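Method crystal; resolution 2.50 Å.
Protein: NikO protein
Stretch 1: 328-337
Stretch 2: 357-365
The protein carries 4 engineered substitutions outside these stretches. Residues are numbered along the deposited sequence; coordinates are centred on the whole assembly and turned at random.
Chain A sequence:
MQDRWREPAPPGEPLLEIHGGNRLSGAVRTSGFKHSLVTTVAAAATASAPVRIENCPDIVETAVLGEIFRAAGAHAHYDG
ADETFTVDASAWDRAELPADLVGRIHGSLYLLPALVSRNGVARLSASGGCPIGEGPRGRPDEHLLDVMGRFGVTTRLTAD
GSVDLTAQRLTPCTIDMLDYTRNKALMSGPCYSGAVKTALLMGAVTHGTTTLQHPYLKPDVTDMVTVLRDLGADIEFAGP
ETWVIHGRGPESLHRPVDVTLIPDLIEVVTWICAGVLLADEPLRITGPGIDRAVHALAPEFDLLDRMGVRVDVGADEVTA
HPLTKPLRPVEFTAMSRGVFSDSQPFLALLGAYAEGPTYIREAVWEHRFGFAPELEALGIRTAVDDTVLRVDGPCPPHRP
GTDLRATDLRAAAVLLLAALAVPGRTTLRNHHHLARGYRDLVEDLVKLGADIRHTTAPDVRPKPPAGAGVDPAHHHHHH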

# COMPACT_ATOMS: atom_id res chain seq x y z
N ARG A 328 -5.59 14.66 7.42
CA ARG A 328 -5.46 13.32 7.97
C ARG A 328 -4.47 12.51 7.15
O ARG A 328 -4.43 12.60 5.93
CB ARG A 328 -6.82 12.62 8.00
CG ARG A 328 -7.70 13.03 9.17
CD ARG A 328 -9.03 13.60 8.70
NE ARG A 328 -9.68 12.73 7.72
CZ ARG A 328 -10.85 13.00 7.16
NH1 ARG A 328 -11.38 12.15 6.28
NH2 ARG A 328 -11.50 14.11 7.46
N PRO A 329 -3.64 11.70 7.84
CA PRO A 329 -2.62 10.89 7.17
C PRO A 329 -3.24 9.72 6.41
O PRO A 329 -4.32 9.25 6.76
CB PRO A 329 -1.78 10.37 8.34
CG PRO A 329 -2.72 10.33 9.48
CD PRO A 329 -3.63 11.51 9.30
N VAL A 330 -2.54 9.25 5.38
CA VAL A 330 -3.00 8.13 4.57
C VAL A 330 -1.85 7.19 4.23
O VAL A 330 -0.69 7.61 4.18
CB VAL A 330 -3.65 8.61 3.25
CG1 VAL A 330 -5.00 9.25 3.51
CG2 VAL A 330 -2.72 9.56 2.53
N GLU A 331 -2.18 5.93 3.99
CA GLU A 331 -1.21 4.99 3.43
C GLU A 331 -1.77 4.44 2.12
O GLU A 331 -2.94 4.06 2.04
CB GLU A 331 -0.85 3.88 4.42
CG GLU A 331 -1.89 2.79 4.61
CD GLU A 331 -1.75 1.64 3.62
OE1 GLU A 331 -2.60 0.73 3.64
OE2 GLU A 331 -0.78 1.64 2.83
N PHE A 332 -0.93 4.42 1.09
CA PHE A 332 -1.37 3.98 -0.23
C PHE A 332 -0.21 3.53 -1.09
O PHE A 332 0.96 3.67 -0.72
CB PHE A 332 -2.15 5.09 -0.94
CG PHE A 332 -1.31 6.28 -1.29
CD1 PHE A 332 -1.10 7.30 -0.37
CD2 PHE A 332 -0.72 6.39 -2.54
CE1 PHE A 332 -0.33 8.40 -0.69
CE2 PHE A 332 0.05 7.49 -2.86
CZ PHE A 332 0.25 8.49 -1.94
N THR A 333 -0.53 2.99 -2.26
CA THR A 333 0.48 2.52 -3.19
C THR A 333 0.25 3.11 -4.58
O THR A 333 -0.81 2.92 -5.17
CB THR A 333 0.48 0.98 -3.29
OG1 THR A 333 0.78 0.42 -2.01
CG2 THR A 333 1.51 0.52 -4.30
N ALA A 334 1.24 3.84 -5.08
CA ALA A 334 1.18 4.36 -6.44
C ALA A 334 1.35 3.21 -7.42
O ALA A 334 2.40 2.57 -7.47
CB ALA A 334 2.26 5.41 -6.65
N MET A 335 0.30 2.94 -8.19
CA MET A 335 0.31 1.80 -9.11
C MET A 335 -0.33 2.14 -10.45
O MET A 335 -0.97 3.19 -10.60
CB MET A 335 -0.40 0.61 -8.47
CG MET A 335 -1.81 0.91 -8.01
SD MET A 335 -2.58 -0.47 -7.14
CE MET A 335 -4.23 0.18 -6.89
N SER A 336 -0.16 1.25 -11.42
CA SER A 336 -0.65 1.47 -12.78
C SER A 336 -2.17 1.62 -12.84
O SER A 336 -2.68 2.50 -13.53
CB SER A 336 -0.20 0.32 -13.69
OG SER A 336 1.21 0.22 -13.72
N ARG A 337 -2.88 0.77 -12.11
CA ARG A 337 -4.33 0.85 -12.05
C ARG A 337 -4.78 1.54 -10.76
O ARG A 337 -5.82 1.20 -10.19
CB ARG A 337 -4.97 -0.53 -12.17
CG ARG A 337 -4.71 -1.20 -13.51
CD ARG A 337 -5.67 -2.35 -13.74
NE ARG A 337 -5.56 -2.88 -15.09
CZ ARG A 337 -6.43 -3.73 -15.63
NH1 ARG A 337 -7.48 -4.14 -14.93
NH2 ARG A 337 -6.25 -4.16 -16.87
N PRO A 357 1.54 9.80 10.47
CA PRO A 357 2.45 9.26 9.45
C PRO A 357 1.73 8.99 8.13
O PRO A 357 0.69 8.33 8.12
CB PRO A 357 2.92 7.94 10.06
CG PRO A 357 2.35 7.89 11.46
CD PRO A 357 1.16 8.77 11.45
N THR A 358 2.29 9.49 7.04
CA THR A 358 1.79 9.15 5.71
C THR A 358 2.74 8.17 5.04
O THR A 358 3.93 8.44 4.89
CB THR A 358 1.64 10.40 4.82
OG1 THR A 358 0.48 11.14 5.23
CG2 THR A 358 1.46 10.00 3.36
N TYR A 359 2.22 7.01 4.65
CA TYR A 359 3.03 5.97 4.03
C TYR A 359 2.79 5.90 2.53
O TYR A 359 1.66 5.68 2.08
CB TYR A 359 2.74 4.61 4.68
CG TYR A 359 2.94 4.59 6.18
CD1 TYR A 359 1.91 4.93 7.04
CD2 TYR A 359 4.16 4.23 6.72
CE1 TYR A 359 2.09 4.91 8.41
CE2 TYR A 359 4.36 4.21 8.09
CZ TYR A 359 3.31 4.55 8.93
OH TYR A 359 3.50 4.53 10.29
N ILE A 360 3.85 6.09 1.76
CA ILE A 360 3.75 6.08 0.30
C ILE A 360 4.61 4.98 -0.30
O ILE A 360 5.82 4.95 -0.10
CB ILE A 360 4.16 7.43 -0.30
CG1 ILE A 360 3.28 8.55 0.25
CG2 ILE A 360 4.10 7.38 -1.82
CD1 ILE A 360 3.64 9.93 -0.26
N ARG A 361 3.97 4.07 -1.04
CA ARG A 361 4.69 2.99 -1.69
C ARG A 361 4.68 3.13 -3.20
O ARG A 361 3.63 3.32 -3.81
CB ARG A 361 4.10 1.63 -1.30
CG ARG A 361 4.98 0.45 -1.68
CD ARG A 361 4.32 -0.86 -1.31
NE ARG A 361 5.30 -1.89 -0.99
CZ ARG A 361 5.69 -2.18 0.25
NH1 ARG A 361 5.18 -1.53 1.28
NH2 ARG A 361 6.59 -3.13 0.45
N GLU A 362 5.86 3.04 -3.80
CA GLU A 362 6.01 3.15 -5.25
C GLU A 362 6.00 1.77 -5.90
O GLU A 362 6.84 0.93 -5.59
CB GLU A 362 7.30 3.89 -5.59
CG GLU A 362 7.63 3.90 -7.07
CD GLU A 362 6.64 4.72 -7.87
OE1 GLU A 362 6.46 5.91 -7.56
OE2 GLU A 362 6.05 4.16 -8.82
N ALA A 363 5.06 1.55 -6.81
CA ALA A 363 4.94 0.25 -7.47
C ALA A 363 4.99 0.36 -8.99
O ALA A 363 4.53 -0.53 -9.70
CB ALA A 363 3.66 -0.45 -7.03
N VAL A 364 5.54 1.46 -9.48
CA VAL A 364 5.72 1.65 -10.92
C VAL A 364 7.16 2.03 -11.24
O VAL A 364 7.91 1.22 -11.79
CB VAL A 364 4.77 2.74 -11.48
CG1 VAL A 364 4.99 2.91 -12.97
CG2 VAL A 364 3.32 2.38 -11.19
N TRP A 365 7.54 3.26 -10.90
CA TRP A 365 8.89 3.74 -11.18
C TRP A 365 9.78 3.73 -9.94
O TRP A 365 9.80 4.68 -9.17
CB TRP A 365 8.86 5.14 -11.78
CG TRP A 365 8.30 5.18 -13.17
CD1 TRP A 365 7.11 5.72 -13.56
CD2 TRP A 365 8.90 4.62 -14.34
NE1 TRP A 365 6.94 5.55 -14.91
CE2 TRP A 365 8.02 4.88 -15.42
CE3 TRP A 365 10.09 3.94 -14.59
CZ2 TRP A 365 8.30 4.48 -16.72
CZ3 TRP A 365 10.37 3.54 -15.89
CH2 TRP A 365 9.48 3.81 -16.94

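The contact between residues 328-337 and 357-365 of the NikO protein is a parallel pairing of two neighbouring β-strands, held by a ladder of five backbone hydrogen bonds and lined on both faces by side chains that meet in register. The strands run in nearly the same direction, their axes diverging by 18° and approaching to 4.7 Å, a spacing that suits direct main-chain pairing.

The ladder illustrates the rule that distinguishes parallel from antiparallel sheets: a residue on one strand bonds to two residues on its neighbour, which lie on either side of its partner. Tyr359 is paired with Glu331, yet its N donates to Val330 O (3.0 Å) and its O accepts from Phe332 N (3.0 Å). Arg361, paired with Thr333, repeats the pattern: its N reaches Phe332 O at 3.1 Å, and its O receives Ala334 N at 2.8 Å. A fifth bond, from Ala363 N to Ala334 O at 2.9 Å, extends the series. The donors therefore come from both strands, and the N-H...O angles, between 140° and 159°, show that the bonds are bent to varying degrees.

Carbonyl oxygens in such a ladder commonly receive a second, weaker approach from a CA-H group, and three do so here. Tyr359 O lies 3.2 Å from Glu331 CA, Arg361 O lies 3.3 Å from Thr333 CA, and Val330 O lies 3.3 Å from Thr358 CA. Each of these oxygens is also a hydrogen-bond acceptor in the ladder, so the CA-H contacts supplement the N-H bonds rather than replace them.

Because side chains alternate along a strand, the paired residues sort onto two faces. Glu331 and Tyr359 share one face with Thr333 and Arg361. There Glu331 CB packs 3.7 Å from Tyr359 CB, and Thr333 OG1 sits 3.6 Å from Arg361 CB. The CB atoms of Glu331, Tyr359 and Arg361 thus supply packing surface, met in the last case by the Thr333 hydroxyl oxygen, while the end of Arg361 leads away from the first stretch. The other face carries Phe332 with Ile360 and Ala334 with Glu362. The Phe332 side chain, with chi1 in the p well, brings its end nearer the neighbouring strand, so that CE1 meets Ile360 CG1 at 3.7 Å in an apolar contact.

Toward the C-terminal ends of the stretches, small and branched side chains continue the packing. Thr333, itself paired, also touches Ala363, CG2 to CB at 3.6 Å, and the CA-to-CB bond of Val364 points toward the first stretch, where its CG2 lies 3.7 Å from both Met335 CA and Ser336 N. The chain after Glu362 is also tied down locally: Glu362 OE2 accepts from Val364 N at 2.8 Å and from Trp365 N at 2.7 Å, so one carboxylate oxygen serves two successive backbone amides. At the other end, Pro329 lacks an amide hydrogen to donate but still contributes by contact, its CB resting 3.2 Å from Pro357 O. Together the two stretches bury 637 Å².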